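Local coordinates for Afp1 (Serratia entomophila, PDB 6RBN), which probably assembles into the inner tube of a contractile injection system, the anti-feeding prophage, where it lies inside the extended sheath, at residues Glu26-Thr31 against Leu66-Phe71; Gln60-Thr65 against Asp142-Gln147; Asn87-Lys92 against Asn114-Ser119. All blocks are in the same frame, centred on the assembly; numbering follows the deposited sequence.

Interaction 1 (Glu26-Thr31 against Leu66-Phe71); sequences EQVPFT and LSKGVF
Where the antiparallel β-barrel of this tail-tube family passes from strand 26-27 to strand 32-34, the linking residues Val28-Thr31 lie against the end of strand 63-69. Lys68 is the side chain to follow. Its CG sits between the backbone N and the carbonyl carbon (chi1 67°), which sets the chain off alongside the incoming loop. CB rests 3.4 Å from Pro29 O and also meets Phe30 CD1. CG and CD continue past CD1 and CE1, CD coming 3.9 Å from Phe30 CE1. A bend at chi3 (-70°) then turns the chain, so that CE returns to Pro29 O and NZ crosses Val28 to end 3.4 Å from its CG1. From there NZ looks down on Phe30 from 5.9 Å above the ring centroid, too far for more than a weak cation-pi attraction.

The other face of that ring belongs to Leu66. Its CB makes a CH-pi contact 4.1 Å from the Phe30 centroid, and CD1 lies over the rim near CE2 and CZ. Phe30 is thus held between strand 63-69 and strand 19-23, whose Val21 and Leu23 also touch it. Outside the chain, Tyr45 of a second subunit packs on Lys68 and Asp47 of that subunit on Pro29, so this lysine and proline also lie at a subunit interface. The strand pairing of 32-34 with 63-69 is prepared one residue early: Thr31 N donates to Ser67 O at 2.8 Å, fairly straight at 158° and in the carbonyl plane.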
loop_
_atom_site.group_PDB
_atom_site.type_symbol
_atom_site.label_atom_id
_atom_site.label_comp_id
_atom_site.label_asym_id
_atom_site.label_seq_id
_atom_site.Cartn_x
_atom_site.Cartn_y
_atom_site.Cartn_z
ATOM N N GLU A 26 51.492 -12.564 -22.368
ATOM C CA GLU A 26 50.731 -11.343 -22.169
ATOM C C GLU A 26 49.518 -11.650 -21.307
ATOM O O GLU A 26 49.007 -12.771 -21.299
ATOM C CB GLU A 26 50.273 -10.741 -23.501
ATOM C CG GLU A 26 51.398 -10.257 -24.386
ATOM C CD GLU A 26 50.896 -9.705 -25.702
ATOM O OE1 GLU A 26 49.679 -9.805 -25.960
ATOM O OE2 GLU A 26 51.716 -9.177 -26.480
ATOM N N GLN A 27 49.055 -10.638 -20.582
ATOM C CA GLN A 27 47.819 -10.754 -19.829
ATOM C C GLN A 27 46.664 -10.204 -20.649
ATOM O O GLN A 27 46.726 -9.084 -21.160
ATOM C CB GLN A 27 47.910 -10.021 -18.493
ATOM C CG GLN A 27 48.862 -10.664 -17.515
ATOM C CD GLN A 27 48.865 -9.971 -16.174
ATOM O OE1 GLN A 27 48.170 -8.975 -15.974
ATOM N NE2 GLN A 27 49.651 -10.492 -15.241
ATOM N N VAL A 28 45.614 -11.007 -20.774
ATOM C CA VAL A 28 44.440 -10.640 -21.555
ATOM C C VAL A 28 43.245 -10.624 -20.607
ATOM O O VAL A 28 43.061 -11.573 -19.835
ATOM C CB VAL A 28 44.225 -11.612 -22.725
ATOM C CG1 VAL A 28 42.975 -11.256 -23.497
ATOM C CG2 VAL A 28 45.432 -11.614 -23.644
ATOM N N PRO A 29 42.431 -9.569 -20.602
ATOM C CA PRO A 29 41.281 -9.524 -19.692
ATOM C C PRO A 29 40.147 -10.410 -20.189
ATOM O O PRO A 29 39.697 -10.282 -21.329
ATOM C CB PRO A 29 40.873 -8.048 -19.714
ATOM C CG PRO A 29 42.072 -7.327 -20.215
ATOM C CD PRO A 29 42.700 -8.252 -21.198
ATOM N N PHE A 30 39.676 -11.300 -19.323
ATOM C CA PHE A 30 38.570 -12.190 -19.639
ATOM C C PHE A 30 37.444 -12.015 -18.631
ATOM O O PHE A 30 37.644 -11.526 -17.519
ATOM C CB PHE A 30 39.019 -13.653 -19.668
ATOM C CG PHE A 30 39.846 -14.006 -20.861
ATOM C CD1 PHE A 30 39.245 -14.300 -22.067
ATOM C CD2 PHE A 30 41.223 -14.036 -20.783
ATOM C CE1 PHE A 30 40.001 -14.621 -23.170
ATOM C CE2 PHE A 30 41.981 -14.360 -21.883
ATOM C CZ PHE A 30 41.368 -14.650 -23.075
ATOM N N THR A 31 36.249 -12.430 -19.042
ATOM C CA THR A 31 35.063 -12.375 -18.203
ATOM C C THR A 31 34.843 -13.683 -17.457
ATOM O O THR A 31 34.571 -13.682 -16.255
ATOM C CB THR A 31 33.838 -12.052 -19.055
ATOM O OG1 THR A 31 34.076 -10.841 -19.769
ATOM C CG2 THR A 31 32.613 -11.868 -18.186
ATOM N N LEU A 66 37.337 -19.910 -22.268
ATOM C CA LEU A 66 37.585 -18.517 -21.928
ATOM C C LEU A 66 36.641 -17.648 -22.743
ATOM O O LEU A 66 36.364 -17.952 -23.906
ATOM C CB LEU A 66 39.032 -18.121 -22.219
ATOM C CG LEU A 66 40.158 -18.797 -21.444
ATOM C CD1 LEU A 66 41.497 -18.354 -21.985
ATOM C CD2 LEU A 66 40.057 -18.473 -19.983
ATOM N N SER A 67 36.141 -16.573 -22.145
ATOM C CA SER A 67 35.245 -15.683 -22.868
ATOM C C SER A 67 35.512 -14.240 -22.479
ATOM O O SER A 67 35.626 -13.926 -21.292
ATOM C CB SER A 67 33.780 -16.036 -22.609
ATOM O OG SER A 67 33.425 -15.769 -21.273
ATOM N N LYS A 68 35.610 -13.369 -23.480
ATOM C CA LYS A 68 35.814 -11.946 -23.268
ATOM C C LYS A 68 34.981 -11.173 -24.277
ATOM O O LYS A 68 34.362 -11.749 -25.173
ATOM C CB LYS A 68 37.287 -11.558 -23.394
ATOM C CG LYS A 68 37.842 -11.708 -24.788
ATOM C CD LYS A 68 39.268 -11.226 -24.839
ATOM C CE LYS A 68 39.299 -9.720 -24.692
ATOM N NZ LYS A 68 40.657 -9.157 -24.850
ATOM N N GLY A 69 34.983 -9.852 -24.136
ATOM C CA GLY A 69 34.197 -9.003 -25.002
ATOM C C GLY A 69 34.928 -8.603 -26.265
ATOM O O GLY A 69 36.128 -8.810 -26.414
ATOM N N VAL A 70 34.176 -8.017 -27.190
ATOM C CA VAL A 70 34.720 -7.543 -28.456
ATOM C C VAL A 70 35.026 -6.057 -28.321
ATOM O O VAL A 70 34.147 -5.264 -27.970
ATOM C CB VAL A 70 33.749 -7.806 -29.614
ATOM C CG1 VAL A 70 34.277 -7.212 -30.900
ATOM C CG2 VAL A 70 33.528 -9.287 -29.780
ATOM N N PHE A 71 36.261 -5.683 -28.612
ATOM C CA PHE A 71 36.800 -4.347 -28.434
ATOM C C PHE A 71 37.144 -3.735 -29.788
ATOM O O PHE A 71 37.357 -4.462 -30.763
ATOM C CB PHE A 71 38.039 -4.423 -27.530
ATOM C CG PHE A 71 37.709 -4.687 -26.097
ATOM C CD1 PHE A 71 37.443 -3.642 -25.235
ATOM C CD2 PHE A 71 37.614 -5.984 -25.619
ATOM C CE1 PHE A 71 37.131 -3.881 -23.917
ATOM C CE2 PHE A 71 37.292 -6.227 -24.304
ATOM C CZ PHE A 71 37.049 -5.176 -23.452
#

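Interaction 2 (Gln60-Thr65 against Asp142-Gln147); sequences QAPNIT and DRVTIQ
Pro62 and Val144 carry this contact, with their side chains sliding past one another in opposite directions. The proline ring presents CG and CB to a single methyl, Val144 CG2, with CG at 3.7 Å. That methyl is anti to its own carbonyl carbon, while CG1 takes the position anti to the backbone N (chi1 171°). At the other end of the proline ring, CD lies directly above the flat peptide joining Asp142 to Arg143, 3.8 Å from Asp142 C. Ile64 adds a looser touch, its CD1 reaching to 4.4 Å from Val144 CG2. The contact is van der Waals packing: methyl against ring at one end, ring CD over a peptide at the other.

What positions the peptide under Pro62 is Asp142 itself, whose CB points away from the proline. Its OD1 turns back on the chain to take a weak, bent bond from Arg143 N (2.9 Å, 123°), and the same oxygen accepts from Asn114 N, tying the turn to strand 109-121. Lys54 of the third subunit packs on Asp142 and on Ala61.

Farther along, Gln147 bonds through both ends of its amide to the chain of Afp2, probably the surrounding sheath. Within the barrel, the contact joins the start of strand 63-69, which pairs with 134-140, to the lead-in of strand 144-148, which pairs with 109-121.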
loop_
_atom_site.group_PDB
_atom_site.type_symbol
_atom_site.label_atom_id
_atom_site.label_comp_id
_atom_site.label_asym_id
_atom_site.label_seq_id
_atom_site.Cartn_x
_atom_site.Cartn_y
_atom_site.Cartn_z
ATOM N N GLN A 60 42.677 -37.709 -18.738
ATOM C CA GLN A 60 42.370 -37.203 -20.064
ATOM C C GLN A 60 42.540 -35.691 -20.136
ATOM O O GLN A 60 42.803 -35.014 -19.143
ATOM C CB GLN A 60 40.963 -37.606 -20.504
ATOM C CG GLN A 60 39.823 -37.070 -19.675
ATOM C CD GLN A 60 39.381 -38.058 -18.629
ATOM O OE1 GLN A 60 40.124 -38.962 -18.268
ATOM N NE2 GLN A 60 38.143 -37.924 -18.174
ATOM N N ALA A 61 42.384 -35.175 -21.348
ATOM C CA ALA A 61 42.745 -33.801 -21.641
ATOM C C ALA A 61 41.703 -32.834 -21.088
ATOM O O ALA A 61 40.506 -33.136 -21.099
ATOM C CB ALA A 61 42.871 -33.600 -23.143
ATOM N N PRO A 62 42.123 -31.675 -20.599
ATOM C CA PRO A 62 41.161 -30.654 -20.188
ATOM C C PRO A 62 40.664 -29.836 -21.368
ATOM O O PRO A 62 41.387 -29.574 -22.329
ATOM C CB PRO A 62 41.972 -29.789 -19.218
ATOM C CG PRO A 62 43.363 -29.953 -19.665
ATOM C CD PRO A 62 43.490 -31.351 -20.165
ATOM N N ASN A 63 39.398 -29.440 -21.280
ATOM C CA ASN A 63 38.765 -28.561 -22.256
ATOM C C ASN A 63 38.391 -27.274 -21.538
ATOM O O ASN A 63 37.519 -27.274 -20.667
ATOM C CB ASN A 63 37.544 -29.222 -22.887
ATOM C CG ASN A 63 37.911 -30.416 -23.736
ATOM O OD1 ASN A 63 37.570 -31.554 -23.412
ATOM N ND2 ASN A 63 38.610 -30.165 -24.831
ATOM N N ILE A 64 39.046 -26.181 -21.913
ATOM C CA ILE A 64 39.029 -24.939 -21.153
ATOM C C ILE A 64 38.298 -23.883 -21.962
ATOM O O ILE A 64 38.577 -23.699 -23.149
ATOM C CB ILE A 64 40.463 -24.504 -20.815
ATOM C CG1 ILE A 64 41.102 -25.569 -19.935
ATOM C CG2 ILE A 64 40.489 -23.155 -20.130
ATOM C CD1 ILE A 64 42.562 -25.438 -19.819
ATOM N N THR A 65 37.359 -23.194 -21.320
ATOM C CA THR A 65 36.539 -22.176 -21.958
ATOM C C THR A 65 36.899 -20.811 -21.396
ATOM O O THR A 65 36.780 -20.585 -20.190
ATOM C CB THR A 65 35.055 -22.464 -21.738
ATOM O OG1 THR A 65 34.692 -23.675 -22.411
ATOM C CG2 THR A 65 34.209 -21.315 -22.235
ATOM N N ASP A 142 46.783 -30.244 -22.122
ATOM C CA ASP A 142 47.224 -31.591 -21.785
ATOM C C ASP A 142 47.296 -31.848 -20.285
ATOM O O ASP A 142 47.106 -32.987 -19.848
ATOM C CB ASP A 142 48.567 -31.872 -22.451
ATOM C CG ASP A 142 49.549 -30.772 -22.235
ATOM O OD1 ASP A 142 49.137 -29.746 -21.667
ATOM O OD2 ASP A 142 50.719 -30.920 -22.639
ATOM N N ARG A 143 47.561 -30.818 -19.484
ATOM C CA ARG A 143 47.474 -30.976 -18.040
ATOM C C ARG A 143 47.108 -29.648 -17.399
ATOM O O ARG A 143 47.297 -28.580 -17.979
ATOM C CB ARG A 143 48.776 -31.508 -17.431
ATOM C CG ARG A 143 49.913 -30.532 -17.465
ATOM C CD ARG A 143 51.176 -31.126 -16.892
ATOM N NE ARG A 143 52.258 -30.147 -16.875
ATOM C CZ ARG A 143 53.092 -29.938 -17.887
ATOM N NH1 ARG A 143 54.046 -29.028 -17.787
ATOM N NH2 ARG A 143 52.980 -30.653 -18.998
ATOM N N VAL A 144 46.562 -29.743 -16.187
ATOM C CA VAL A 144 46.219 -28.597 -15.353
ATOM C C VAL A 144 46.824 -28.835 -13.979
ATOM O O VAL A 144 46.518 -29.842 -13.333
ATOM C CB VAL A 144 44.697 -28.393 -15.237
ATOM C CG1 VAL A 144 44.381 -27.335 -14.205
ATOM C CG2 VAL A 144 44.105 -27.997 -16.569
ATOM N N THR A 145 47.686 -27.926 -13.538
ATOM C CA THR A 145 48.282 -28.006 -12.215
ATOM C C THR A 145 47.890 -26.785 -11.396
ATOM O O THR A 145 47.515 -25.743 -11.934
ATOM C CB THR A 145 49.809 -28.123 -12.285
ATOM O OG1 THR A 145 50.349 -26.978 -12.950
ATOM C CG2 THR A 145 50.219 -29.379 -13.030
ATOM N N ILE A 146 47.975 -26.930 -10.077
ATOM C CA ILE A 146 47.586 -25.894 -9.129
ATOM C C ILE A 146 48.781 -25.605 -8.236
ATOM O O ILE A 146 49.237 -26.493 -7.505
ATOM C CB ILE A 146 46.383 -26.327 -8.276
ATOM C CG1 ILE A 146 45.176 -26.649 -9.152
ATOM C CG2 ILE A 146 46.027 -25.257 -7.273
ATOM C CD1 ILE A 146 44.057 -27.321 -8.413
ATOM N N GLN A 147 49.290 -24.379 -8.282
ATOM C CA GLN A 147 50.255 -23.935 -7.291
ATOM C C GLN A 147 49.587 -22.940 -6.354
ATOM O O GLN A 147 48.777 -22.110 -6.780
ATOM C CB GLN A 147 51.520 -23.335 -7.924
ATOM C CG GLN A 147 51.353 -22.057 -8.693
ATOM C CD GLN A 147 52.664 -21.509 -9.192
ATOM O OE1 GLN A 147 53.718 -22.083 -8.943
ATOM N NE2 GLN A 147 52.610 -20.384 -9.884
#

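Interaction 3 (Asn87-Lys92 against Asn114-Ser119); sequences NQVEKK and NAFPTS
Ala115 O is held from two directions by residues 91 and 92 across the bridge. Lys92 N gives it a nearly straight hydrogen bond in the carbonyl plane (2.9 Å, 170°), and the CA-H of Lys91 adds a weaker C-H...O contact, with CA 3.4 Å away. The return bond runs from Ala115 N to Lys92 O at 2.7 Å, nearly along the C=O axis. Two reciprocal bonds between the same residues make Lys92 and Ala115 an antiparallel hydrogen-bonded pair, both with CB on the same face of the sheet. On that side Lys92 also makes a cation-pi contact with Trp80.

Before the bridge, Val89 and Lys91 pack on Phe116. Val89 crosses the phenylalanine at about a right angle and straddles its CB, with CG1 and CG2 each 3.7 Å from that atom. CG2, anti to its backbone N, also meets Pro117 CD tip to tip at 4.0 Å. Lys91 lies beside Phe116 and points the same way; extended beyond CG, it brings CE to 3.7 Å from Phe116 CD1 and passes Asn114 CB on the way. Its NZ goes on to a hydrogen bond with Lys54 O of the third subunit, so the chain lines the ring and ends in an intersubunit bond. Trp80 NE1, bonded to Glu90 O, anchors the loop from helix 78-81.

The chain turns a corner at Asn114, and the bridge joins strand 92-99 to strand 109-121 just past it. This is an antiparallel strand pair of the β-barrel of the gp19-like tail-tube family, with the sheet continued through Ser119 into the third subunit.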
loop_
_atom_site.group_PDB
_atom_site.type_symbol
_atom_site.label_atom_id
_atom_site.label_comp_id
_atom_site.label_asym_id
_atom_site.label_seq_id
_atom_site.Cartn_x
_atom_site.Cartn_y
_atom_site.Cartn_z
ATOM N N ASN A 87 48.222 -28.849 -38.971
ATOM C CA ASN A 87 48.391 -29.305 -37.599
ATOM C C ASN A 87 49.156 -28.301 -36.755
ATOM O O ASN A 87 49.433 -28.567 -35.583
ATOM C CB ASN A 87 49.061 -30.682 -37.543
ATOM C CG ASN A 87 50.377 -30.743 -38.282
ATOM O OD1 ASN A 87 50.829 -29.767 -38.874
ATOM N ND2 ASN A 87 51.017 -31.901 -38.228
ATOM N N GLN A 88 49.519 -27.164 -37.333
ATOM C CA GLN A 88 50.510 -26.275 -36.750
ATOM C C GLN A 88 49.824 -25.116 -36.049
ATOM O O GLN A 88 48.974 -24.441 -36.634
ATOM C CB GLN A 88 51.468 -25.757 -37.818
ATOM C CG GLN A 88 52.331 -26.838 -38.424
ATOM C CD GLN A 88 53.278 -26.308 -39.466
ATOM O OE1 GLN A 88 53.268 -25.122 -39.783
ATOM N NE2 GLN A 88 54.105 -27.186 -40.011
ATOM N N VAL A 89 50.204 -24.892 -34.795
ATOM C CA VAL A 89 49.614 -23.853 -33.967
ATOM C C VAL A 89 50.645 -23.453 -32.921
ATOM O O VAL A 89 51.388 -24.288 -32.405
ATOM C CB VAL A 89 48.273 -24.340 -33.353
ATOM C CG1 VAL A 89 48.452 -25.622 -32.562
ATOM C CG2 VAL A 89 47.631 -23.265 -32.489
ATOM N N GLU A 90 50.737 -22.152 -32.663
ATOM C CA GLU A 90 51.553 -21.655 -31.562
ATOM C C GLU A 90 50.844 -22.022 -30.270
ATOM O O GLU A 90 49.884 -21.364 -29.868
ATOM C CB GLU A 90 51.759 -20.150 -31.673
ATOM C CG GLU A 90 52.570 -19.719 -32.880
ATOM C CD GLU A 90 54.027 -20.131 -32.795
ATOM O OE1 GLU A 90 54.574 -20.167 -31.673
ATOM O OE2 GLU A 90 54.627 -20.417 -33.853
ATOM N N LYS A 91 51.297 -23.088 -29.624
ATOM C CA LYS A 91 50.714 -23.495 -28.358
ATOM C C LYS A 91 51.236 -22.614 -27.235
ATOM O O LYS A 91 52.431 -22.325 -27.154
ATOM C CB LYS A 91 51.026 -24.960 -28.068
ATOM C CG LYS A 91 50.319 -25.926 -28.990
ATOM C CD LYS A 91 50.577 -27.358 -28.588
ATOM C CE LYS A 91 49.848 -28.318 -29.502
ATOM N NZ LYS A 91 50.071 -29.725 -29.101
ATOM N N LYS A 92 50.327 -22.186 -26.366
ATOM C CA LYS A 92 50.634 -21.255 -25.297
ATOM C C LYS A 92 50.306 -21.889 -23.957
ATOM O O LYS A 92 49.505 -22.823 -23.872
ATOM C CB LYS A 92 49.850 -19.952 -25.451
ATOM C CG LYS A 92 50.270 -19.095 -26.622
ATOM C CD LYS A 92 49.413 -17.858 -26.702
ATOM C CE LYS A 92 49.938 -16.877 -27.726
ATOM N NZ LYS A 92 49.853 -17.394 -29.110
ATOM N N ASN A 114 49.966 -26.697 -22.354
ATOM C CA ASN A 114 50.063 -26.447 -23.798
ATOM C C ASN A 114 48.653 -26.291 -24.349
ATOM O O ASN A 114 48.033 -27.268 -24.772
ATOM C CB ASN A 114 50.816 -27.557 -24.515
ATOM C CG ASN A 114 52.298 -27.520 -24.256
ATOM O OD1 ASN A 114 52.909 -26.454 -24.232
ATOM N ND2 ASN A 114 52.894 -28.689 -24.075
ATOM N N ALA A 115 48.162 -25.061 -24.367
ATOM C CA ALA A 115 46.817 -24.777 -24.833
ATOM C C ALA A 115 46.854 -24.233 -26.252
ATOM O O ALA A 115 47.742 -23.458 -26.607
ATOM C CB ALA A 115 46.122 -23.783 -23.906
ATOM N N PHE A 116 45.887 -24.653 -27.062
ATOM C CA PHE A 116 45.730 -24.152 -28.416
ATOM C C PHE A 116 44.240 -24.070 -28.706
ATOM O O PHE A 116 43.468 -24.867 -28.164
ATOM C CB PHE A 116 46.461 -25.041 -29.440
ATOM C CG PHE A 116 45.924 -26.440 -29.562
ATOM C CD1 PHE A 116 46.379 -27.443 -28.728
ATOM C CD2 PHE A 116 45.016 -26.763 -30.557
ATOM C CE1 PHE A 116 45.901 -28.725 -28.850
ATOM C CE2 PHE A 116 44.538 -28.042 -30.678
ATOM C CZ PHE A 116 44.985 -29.022 -29.827
ATOM N N PRO A 117 43.801 -23.118 -29.529
ATOM C CA PRO A 117 42.360 -22.940 -29.732
ATOM C C PRO A 117 41.766 -23.985 -30.656
ATOM O O PRO A 117 42.368 -24.387 -31.653
ATOM C CB PRO A 117 42.268 -21.544 -30.355
ATOM C CG PRO A 117 43.552 -21.361 -31.030
ATOM C CD PRO A 117 44.571 -22.047 -30.185
ATOM N N THR A 118 40.562 -24.427 -30.310
ATOM C CA THR A 118 39.791 -25.307 -31.166
ATOM C C THR A 118 38.501 -24.682 -31.667
ATOM O O THR A 118 37.943 -25.174 -32.649
ATOM C CB THR A 118 39.458 -26.620 -30.443
ATOM O OG1 THR A 118 38.667 -26.342 -29.285
ATOM C CG2 THR A 118 40.720 -27.331 -30.018
ATOM N N SER A 119 38.017 -23.615 -31.036
ATOM C CA SER A 119 36.806 -22.956 -31.498
ATOM C C SER A 119 36.830 -21.499 -31.066
ATOM O O SER A 119 37.504 -21.132 -30.105
ATOM C CB SER A 119 35.549 -23.643 -30.964
ATOM O OG SER A 119 35.406 -23.430 -29.578
#

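From the N terminus, residues 26-31 find their partner after the 38-46/52-56 hairpin, on strand 63-69, where interaction 1 closes the first loop. The start of that strand, with the loop before it, is the first half of interaction 2, so 60-65 lies inside the loop of interaction 1 and 142-147 beyond it: the two cross. Interaction 3 follows interaction 1 in series and nests within the loop of interaction 2. Interactions 2 and 3 meet through Asp142 OD1 and Asn114 N; interaction 1 adjoins interaction 2 along strand 63-69 but does not touch interaction 3, their centres being about 17 Å apart. All three bind strands of one curled sheet and touch the third subunit.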